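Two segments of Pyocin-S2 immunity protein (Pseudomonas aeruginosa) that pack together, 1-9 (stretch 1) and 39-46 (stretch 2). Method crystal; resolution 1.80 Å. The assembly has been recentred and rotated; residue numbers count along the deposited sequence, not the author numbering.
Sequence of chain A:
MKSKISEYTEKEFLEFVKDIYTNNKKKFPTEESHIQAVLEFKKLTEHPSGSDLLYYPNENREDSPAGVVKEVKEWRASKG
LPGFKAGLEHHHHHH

Stretch 1 1-9: MKSKISEYT
Stretch 2, residues 39-46: LEFKKLTE

This is a small, largely apolar contact, burying 285 Å² in all, in which the last turn of a helix sets one leucine into a folded N-terminal segment, with a single water as the polar link and no direct hydrogen bond across.

Residues 39-45 are helical; Glu-46 leaves the helix with phi/psi 63/17. In the other stretch, an extended Lys-2 (-71/136) leads through Ser-3 (-95/-30) and Lys-4 (-134/146) into a 3-10 segment, 5-7, held by Glu-7 N to Lys-4 O (3.1 Å) and Tyr-8 N to Ile-5 O (2.9 Å). Glu-7 OE1 braces the bend, accepting from Ser-3 N (2.8 Å) and Lys-4 N (3.3 Å).

In register, Ile-5 and Leu-44 are the nearest pair, CA to CA 5.4 Å. Leu-44, chi1 -101° and chi2 -17°, both between wells, starts sideways but brings CD1 to 3.5 Å from Ser-3 O and 3.6 Å from Lys-4 C, so it packs on backbone as well as side chains. Ile-5 (t, t) points toward the helix, its CB 4.4 Å from Leu-44 CB and its CD1 4.2 Å from Thr-45 CA. Tyr-8 (chi1 -70°, chi2 76°) meets Leu-44 obliquely, Tyr-8 CE1 lying 4.2 Å from Leu-44 CG.

The water accepts from Ile-5 N (3.0 Å) and donates to Leu-44 O (2.7 Å), joining the two backbones.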

# COMPACT_ATOMS: atom_id res chain seq x y z
N MET A 1 4.11 -23.02 -9.21
CA MET A 1 5.05 -22.25 -8.33
C MET A 1 5.54 -23.13 -7.16
O MET A 1 5.01 -24.23 -6.93
CB MET A 1 4.37 -20.97 -7.81
CG MET A 1 3.11 -21.21 -6.92
SD MET A 1 1.63 -22.18 -7.49
CE MET A 1 0.79 -22.49 -5.94
N LYS A 2 6.55 -22.67 -6.42
CA LYS A 2 6.91 -23.33 -5.15
C LYS A 2 5.81 -23.04 -4.12
O LYS A 2 5.32 -21.90 -3.97
CB LYS A 2 8.28 -22.89 -4.65
CG LYS A 2 9.42 -23.41 -5.50
CD LYS A 2 10.61 -22.47 -5.43
CE LYS A 2 11.72 -22.87 -6.38
NZ LYS A 2 12.65 -23.85 -5.74
N SER A 3 5.47 -24.11 -3.41
CA SER A 3 4.32 -24.18 -2.47
C SER A 3 4.71 -23.91 -0.99
O SER A 3 3.91 -23.41 -0.17
CB SER A 3 3.72 -25.61 -2.57
OG SER A 3 2.31 -25.56 -2.69
N LYS A 4 5.95 -24.25 -0.66
CA LYS A 4 6.42 -24.22 0.71
C LYS A 4 7.76 -23.57 0.69
O LYS A 4 8.55 -23.77 -0.24
CB LYS A 4 6.58 -25.63 1.26
CG LYS A 4 5.29 -26.33 1.61
CD LYS A 4 5.62 -27.56 2.44
CE LYS A 4 4.60 -28.67 2.25
NZ LYS A 4 5.06 -29.90 2.94
N ILE A 5 8.04 -22.82 1.76
CA ILE A 5 9.29 -22.11 1.83
C ILE A 5 10.53 -23.09 1.79
O ILE A 5 11.63 -22.74 1.32
CB ILE A 5 9.20 -21.05 3.00
CG1 ILE A 5 10.30 -20.00 2.86
CG2 ILE A 5 9.26 -21.77 4.35
CD1 ILE A 5 10.10 -18.85 3.81
N SER A 6 10.36 -24.34 2.23
CA SER A 6 11.46 -25.30 2.23
C SER A 6 11.88 -25.79 0.82
O SER A 6 12.94 -26.38 0.66
CB SER A 6 11.07 -26.49 3.10
OG SER A 6 9.94 -27.08 2.51
N GLU A 7 11.05 -25.52 -0.19
CA GLU A 7 11.44 -25.65 -1.61
C GLU A 7 12.36 -24.51 -2.14
O GLU A 7 13.05 -24.68 -3.18
CB GLU A 7 10.16 -25.79 -2.45
CG GLU A 7 9.41 -27.06 -2.07
CD GLU A 7 7.90 -27.06 -2.34
OE1 GLU A 7 7.38 -26.10 -2.95
OE2 GLU A 7 7.23 -28.07 -1.96
N TYR A 8 12.39 -23.35 -1.46
CA TYR A 8 13.31 -22.32 -1.85
C TYR A 8 14.65 -22.53 -1.20
O TYR A 8 14.70 -22.86 -0.01
CB TYR A 8 12.79 -20.97 -1.37
CG TYR A 8 11.58 -20.46 -2.08
CD1 TYR A 8 10.31 -20.99 -1.83
CD2 TYR A 8 11.70 -19.44 -2.99
CE1 TYR A 8 9.17 -20.49 -2.47
CE2 TYR A 8 10.59 -18.94 -3.65
CZ TYR A 8 9.33 -19.48 -3.39
OH TYR A 8 8.27 -18.97 -4.06
N THR A 9 15.73 -22.29 -1.91
CA THR A 9 16.94 -21.92 -1.22
C THR A 9 16.79 -20.51 -0.67
O THR A 9 15.97 -19.75 -1.17
CB THR A 9 18.16 -21.91 -2.12
OG1 THR A 9 18.04 -20.91 -3.11
CG2 THR A 9 18.32 -23.27 -2.80
N LEU A 39 0.50 -11.70 -0.97
CA LEU A 39 -0.34 -12.77 -0.32
C LEU A 39 0.38 -14.06 -0.32
O LEU A 39 0.42 -14.74 0.71
CB LEU A 39 -1.70 -12.87 -1.00
CG LEU A 39 -2.63 -11.64 -0.81
CD1 LEU A 39 -3.89 -11.73 -1.68
CD2 LEU A 39 -3.07 -11.43 0.66
N GLU A 40 1.08 -14.39 -1.40
CA GLU A 40 1.96 -15.56 -1.43
C GLU A 40 3.10 -15.49 -0.38
O GLU A 40 3.36 -16.50 0.28
CB GLU A 40 2.54 -15.81 -2.83
CG GLU A 40 1.52 -16.40 -3.78
CD GLU A 40 1.98 -16.63 -5.25
OE1 GLU A 40 3.07 -17.22 -5.48
OE2 GLU A 40 1.18 -16.30 -6.18
N PHE A 41 3.77 -14.34 -0.25
CA PHE A 41 4.78 -14.11 0.77
C PHE A 41 4.23 -14.42 2.15
O PHE A 41 4.88 -15.12 2.93
CB PHE A 41 5.30 -12.67 0.67
CG PHE A 41 6.19 -12.24 1.76
CD1 PHE A 41 7.56 -12.50 1.72
CD2 PHE A 41 5.70 -11.53 2.84
CE1 PHE A 41 8.41 -12.06 2.74
CE2 PHE A 41 6.56 -11.08 3.86
CZ PHE A 41 7.90 -11.35 3.83
N LYS A 42 3.11 -13.84 2.46
CA LYS A 42 2.51 -14.01 3.84
C LYS A 42 2.28 -15.48 4.12
O LYS A 42 2.63 -16.02 5.20
CB LYS A 42 1.17 -13.30 3.90
CG LYS A 42 1.29 -11.82 4.01
CD LYS A 42 0.03 -11.06 3.63
CE LYS A 42 -1.24 -11.57 4.26
NZ LYS A 42 -1.34 -11.06 5.66
N LYS A 43 1.73 -16.17 3.12
CA LYS A 43 1.54 -17.64 3.19
C LYS A 43 2.83 -18.43 3.35
O LYS A 43 2.93 -19.35 4.17
CB LYS A 43 0.83 -18.19 1.94
CG LYS A 43 -0.68 -18.20 1.98
CD LYS A 43 -1.29 -19.54 1.50
CE LYS A 43 -0.70 -20.15 0.21
NZ LYS A 43 -1.09 -19.46 -1.06
N LEU A 44 3.82 -18.12 2.54
CA LEU A 44 5.05 -18.87 2.60
C LEU A 44 5.78 -18.74 3.95
O LEU A 44 6.32 -19.73 4.45
CB LEU A 44 6.04 -18.40 1.54
CG LEU A 44 6.33 -19.06 0.21
CD1 LEU A 44 5.87 -20.50 0.14
CD2 LEU A 44 5.82 -18.24 -0.95
N THR A 45 5.86 -17.51 4.49
CA THR A 45 6.72 -17.29 5.67
C THR A 45 6.03 -17.85 6.90
O THR A 45 6.71 -18.27 7.84
CB THR A 45 6.97 -15.82 5.97
OG1 THR A 45 5.72 -15.18 6.06
CG2 THR A 45 7.78 -15.10 4.83
N GLU A 46 4.69 -17.80 6.93
CA GLU A 46 3.93 -18.14 8.12
C GLU A 46 4.23 -17.20 9.28
O GLU A 46 3.86 -17.49 10.42
CB GLU A 46 4.14 -19.61 8.57
CG GLU A 46 3.75 -20.57 7.47
CD GLU A 46 4.10 -22.05 7.75
OE1 GLU A 46 3.18 -22.86 7.53
OE2 GLU A 46 5.25 -22.39 8.12
O HOH W 1 5.89 -22.35 3.77